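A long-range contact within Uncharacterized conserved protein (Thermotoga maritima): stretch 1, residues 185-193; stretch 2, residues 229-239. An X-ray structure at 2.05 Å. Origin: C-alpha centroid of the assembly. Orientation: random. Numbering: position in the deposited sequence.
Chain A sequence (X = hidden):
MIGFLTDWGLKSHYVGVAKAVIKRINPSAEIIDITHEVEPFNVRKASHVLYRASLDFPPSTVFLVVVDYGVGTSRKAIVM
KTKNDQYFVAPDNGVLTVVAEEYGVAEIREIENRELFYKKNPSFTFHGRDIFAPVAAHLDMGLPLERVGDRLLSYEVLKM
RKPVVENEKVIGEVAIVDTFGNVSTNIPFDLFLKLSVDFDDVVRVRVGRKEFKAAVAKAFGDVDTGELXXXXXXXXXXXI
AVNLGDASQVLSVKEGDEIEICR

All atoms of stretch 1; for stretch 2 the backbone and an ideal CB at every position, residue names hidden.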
# COMPACT_ATOMS: atom_id res chain seq x y z
N THR A 185 -6.07 -21.19 9.82
CA THR A 185 -6.84 -21.38 11.05
C THR A 185 -6.02 -20.95 12.26
O THR A 185 -4.90 -20.47 12.13
CB THR A 185 -7.23 -22.86 11.24
OG1 THR A 185 -6.07 -23.63 11.56
CG2 THR A 185 -7.86 -23.42 9.97
N ASN A 186 -6.60 -21.13 13.44
CA ASN A 186 -5.93 -20.79 14.69
C ASN A 186 -5.42 -22.09 15.31
O ASN A 186 -5.06 -22.13 16.48
CB ASN A 186 -6.91 -20.10 15.64
CG ASN A 186 -8.04 -21.00 16.09
OD1 ASN A 186 -8.44 -21.92 15.38
ND2 ASN A 186 -8.56 -20.74 17.29
N ILE A 187 -5.40 -23.14 14.50
CA ILE A 187 -4.94 -24.46 14.94
C ILE A 187 -3.44 -24.60 14.67
O ILE A 187 -3.00 -24.56 13.52
CB ILE A 187 -5.67 -25.58 14.17
CG1 ILE A 187 -7.18 -25.48 14.42
CG2 ILE A 187 -5.14 -26.94 14.60
CD1 ILE A 187 -8.01 -26.30 13.45
N PRO A 188 -2.63 -24.78 15.72
CA PRO A 188 -1.20 -24.93 15.47
C PRO A 188 -0.98 -26.21 14.68
O PRO A 188 -1.60 -27.23 14.97
CB PRO A 188 -0.60 -25.01 16.87
CG PRO A 188 -1.62 -24.31 17.74
CD PRO A 188 -2.92 -24.80 17.17
N PHE A 189 -0.10 -26.18 13.68
CA PHE A 189 0.14 -27.38 12.90
C PHE A 189 0.71 -28.48 13.80
O PHE A 189 0.55 -29.67 13.51
CB PHE A 189 1.10 -27.12 11.74
CG PHE A 189 0.97 -28.12 10.62
CD1 PHE A 189 -0.10 -28.03 9.73
CD2 PHE A 189 1.87 -29.17 10.50
CE1 PHE A 189 -0.26 -28.99 8.73
CE2 PHE A 189 1.71 -30.13 9.51
CZ PHE A 189 0.64 -30.04 8.62
N ASP A 190 1.39 -28.08 14.87
CA ASP A 190 1.95 -29.04 15.83
C ASP A 190 0.82 -29.78 16.52
O ASP A 190 0.88 -31.00 16.70
CB ASP A 190 2.80 -28.33 16.88
CG ASP A 190 4.15 -27.90 16.35
OD1 ASP A 190 4.82 -28.73 15.70
OD2 ASP A 190 4.54 -26.74 16.59
N LEU A 191 -0.22 -29.04 16.91
CA LEU A 191 -1.38 -29.63 17.56
C LEU A 191 -1.98 -30.65 16.59
O LEU A 191 -2.34 -31.77 16.98
CB LEU A 191 -2.41 -28.55 17.88
CG LEU A 191 -3.63 -29.03 18.67
CD1 LEU A 191 -3.20 -29.37 20.09
CD2 LEU A 191 -4.70 -27.96 18.68
N PHE A 192 -2.09 -30.25 15.33
CA PHE A 192 -2.64 -31.11 14.29
C PHE A 192 -1.79 -32.36 14.13
O PHE A 192 -2.30 -33.45 13.86
CB PHE A 192 -2.70 -30.34 12.96
CG PHE A 192 -3.07 -31.18 11.77
CD1 PHE A 192 -2.13 -31.50 10.81
CD2 PHE A 192 -4.38 -31.65 11.61
CE1 PHE A 192 -2.47 -32.26 9.70
CE2 PHE A 192 -4.73 -32.41 10.50
CZ PHE A 192 -3.78 -32.72 9.54
N LEU A 193 -0.48 -32.21 14.31
CA LEU A 193 0.43 -33.33 14.17
C LEU A 193 0.29 -34.36 15.29
O LEU A 193 0.93 -35.41 15.25
CB LEU A 193 1.88 -32.84 14.12
CG LEU A 193 2.29 -32.13 12.83
CD1 LEU A 193 3.72 -31.64 12.94
CD2 LEU A 193 2.13 -33.09 11.66
N UNK A 229 -5.43 -28.66 -0.30
CA UNK A 229 -4.33 -29.19 0.49
C UNK A 229 -4.32 -28.57 1.87
O UNK A 229 -4.78 -27.43 2.07
CB UNK A 229 -2.99 -28.95 -0.21
N UNK A 230 -3.80 -29.33 2.83
CA UNK A 230 -3.68 -28.86 4.20
C UNK A 230 -2.19 -28.79 4.46
O UNK A 230 -1.45 -29.74 4.17
CB UNK A 230 -4.40 -29.76 5.20
N UNK A 231 -1.72 -27.67 4.99
CA UNK A 231 -0.30 -27.53 5.25
C UNK A 231 -0.05 -26.52 6.36
O UNK A 231 -0.98 -25.86 6.85
CB UNK A 231 0.44 -27.11 3.98
N UNK A 232 1.21 -26.41 6.81
CA UNK A 232 1.51 -25.45 7.87
C UNK A 232 1.87 -24.12 7.20
O UNK A 232 2.76 -24.10 6.35
CB UNK A 232 2.64 -25.95 8.77
N UNK A 233 1.20 -23.03 7.56
CA UNK A 233 1.52 -21.74 6.95
C UNK A 233 2.86 -21.24 7.48
O UNK A 233 3.52 -21.92 8.27
CB UNK A 233 0.42 -20.72 7.23
N UNK A 234 3.27 -20.05 7.05
CA UNK A 234 4.56 -19.50 7.46
C UNK A 234 4.72 -19.18 8.95
O UNK A 234 5.83 -18.94 9.40
CB UNK A 234 4.82 -18.22 6.66
N UNK A 235 3.62 -19.17 9.69
CA UNK A 235 3.69 -18.88 11.12
C UNK A 235 3.48 -20.13 11.98
O UNK A 235 3.34 -20.03 13.20
CB UNK A 235 2.65 -17.82 11.49
N UNK A 236 3.43 -21.29 11.34
CA UNK A 236 3.25 -22.53 12.08
C UNK A 236 1.81 -22.97 12.30
O UNK A 236 1.56 -23.89 13.09
CB UNK A 236 3.93 -22.39 13.44
N UNK A 237 0.87 -22.33 11.62
CA UNK A 237 -0.54 -22.68 11.77
C UNK A 237 -1.07 -23.53 10.61
O UNK A 237 -0.59 -23.45 9.48
CB UNK A 237 -1.38 -21.40 11.89
N UNK A 238 -2.08 -24.35 10.91
CA UNK A 238 -2.67 -25.20 9.90
C UNK A 238 -3.46 -24.32 8.95
O UNK A 238 -4.33 -23.55 9.37
CB UNK A 238 -3.55 -26.28 10.52
N UNK A 239 -3.13 -24.42 7.67
CA UNK A 239 -3.79 -23.63 6.63
C UNK A 239 -4.35 -24.54 5.54
O UNK A 239 -3.79 -25.60 5.24
CB UNK A 239 -2.82 -22.62 6.03

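Stretch 2 is a hairpin whose returning strand, 237-239, takes up the backbone of stretch 1. Position 229 lies beyond reach: no atom of stretch 1 comes within 5.5 Å of its ideal CB, so this contact sets no preference. It is Leu229.

At 230 CA-to-CB points toward stretch 1, and the ideal CB stands 5.3 Å from Phe192 CZ and 5.5 Å from Phe189 CE1. A gap between two aromatic rings suits a mid-sized aliphatic: valine, isoleucine or leucine. The residue is Val230, chi1 t, whose CG1 lies 4.2 Å from Phe189 CE1 and 4.3 Å from Phe192 CZ.

Position 231 turns its CB away, so stretch 1 hardly constrains the side chain; its backbone matters more, with C 3.4 Å from Phe189 CE1. The deposited His231 pairs through its backbone with 239 and makes a weak hydrogen bond from NE2 to that residue's side chain.

At 232 CB points toward the Phe189 ring, and the ideal atom is a tight 3.3 Å from Phe189 CG. With phi near -90°, something compact and apolar would suit, alanine, valine or proline among them. Pro232 takes the place: its CB lies over one face of the Phe189 ring, 3.7 Å from the centroid, a CH-pi contact.

Positions 233 to 236 form a type I turn. At 233 stretch 1 offers nothing near CB, leaving a side chain free to serve the turn; Asp, Asn or Ser could do so. Asp233 accepts hydrogen bonds at OD1 from the backbone N of 235 and 237. Positions 234 and 235 are out of reach of stretch 1 and tolerant in this contact; they are Ser234 and Ala235.

At 236 phi/psi is 89/11, and a CB would be jammed against the preceding carbonyl O, which by itself calls for glycine. Gly236 offers its O to Phe189 N, a 2.9 Å hydrogen bond at the start of the helix. The same O accepts from a water, O to O 2.7 Å, that also accepts from Asp190 N.

At 237 CB points sideways, 3.7 Å from Thr185 O and 3.9 Å from Ile187 O, beside the corner in stretch 1. A long or flat side chain could lie along that backbone: Phe, Tyr, Leu or Met. In Phe237 the ring edge meets the carbonyls of Asn186 and Ile187, with CE1 3.6 Å from Asn186 O, and CE1 is 4.3 Å from Pro188 CG.

Position 238 carries the backbone pairing: its N donates to Ile187 O (2.8 Å), and its O accepts from Thr185 N (3.0 Å) and Thr185 OG1 (2.8 Å). The sideways CB, 4.0 Å from Phe189 CD1, has the Phe192 ring within reach of a longer aliphatic; leucine, isoleucine or methionine would suit. Leu238, chi1 t, sets CD1 over one face of that ring, 3.6 Å from the Phe192 centroid.

At 239 CB points away, so many residues would fit. Glu239 accepts the weak bond from His231 at OE1.

Stretch 2, residues 229-239: LVHPDSAGFLE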
# COMPACT_ATOMS: atom_id res chain seq x y z
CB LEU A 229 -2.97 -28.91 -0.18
CG LEU A 229 -2.55 -27.45 -0.32
CD1 LEU A 229 -1.04 -27.31 -0.13
CD2 LEU A 229 -2.97 -26.93 -1.69
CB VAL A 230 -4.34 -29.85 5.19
CG1 VAL A 230 -3.85 -29.58 6.60
CG2 VAL A 230 -5.86 -29.69 5.14
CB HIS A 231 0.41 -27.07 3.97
CG HIS A 231 0.09 -25.66 3.58
ND1 HIS A 231 1.03 -24.66 3.57
CD2 HIS A 231 -1.09 -25.08 3.23
CE1 HIS A 231 0.46 -23.52 3.23
NE2 HIS A 231 -0.83 -23.74 3.02
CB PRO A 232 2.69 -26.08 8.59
CG PRO A 232 3.44 -26.75 7.46
CD PRO A 232 2.33 -27.36 6.62
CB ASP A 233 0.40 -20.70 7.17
CG ASP A 233 0.23 -20.30 8.63
OD1 ASP A 233 1.15 -20.50 9.44
OD2 ASP A 233 -0.85 -19.75 8.96
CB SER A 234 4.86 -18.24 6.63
OG SER A 234 3.89 -17.23 6.84
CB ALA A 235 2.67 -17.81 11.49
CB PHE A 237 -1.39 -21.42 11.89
CG PHE A 237 -1.28 -20.74 13.23
CD1 PHE A 237 -1.99 -21.22 14.32
CD2 PHE A 237 -0.43 -19.65 13.40
CE1 PHE A 237 -1.87 -20.63 15.58
CE2 PHE A 237 -0.30 -19.05 14.65
CZ PHE A 237 -1.02 -19.53 15.74
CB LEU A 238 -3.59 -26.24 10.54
CG LEU A 238 -4.20 -27.25 9.55
CD1 LEU A 238 -4.50 -28.56 10.28
CD2 LEU A 238 -5.45 -26.67 8.91
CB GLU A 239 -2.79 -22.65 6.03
CG GLU A 239 -3.32 -21.78 4.88
CD GLU A 239 -2.28 -20.77 4.40
OE1 GLU A 239 -1.33 -21.16 3.69
OE2 GLU A 239 -2.41 -19.58 4.76
O HOH W 1 2.95 -25.47 14.75
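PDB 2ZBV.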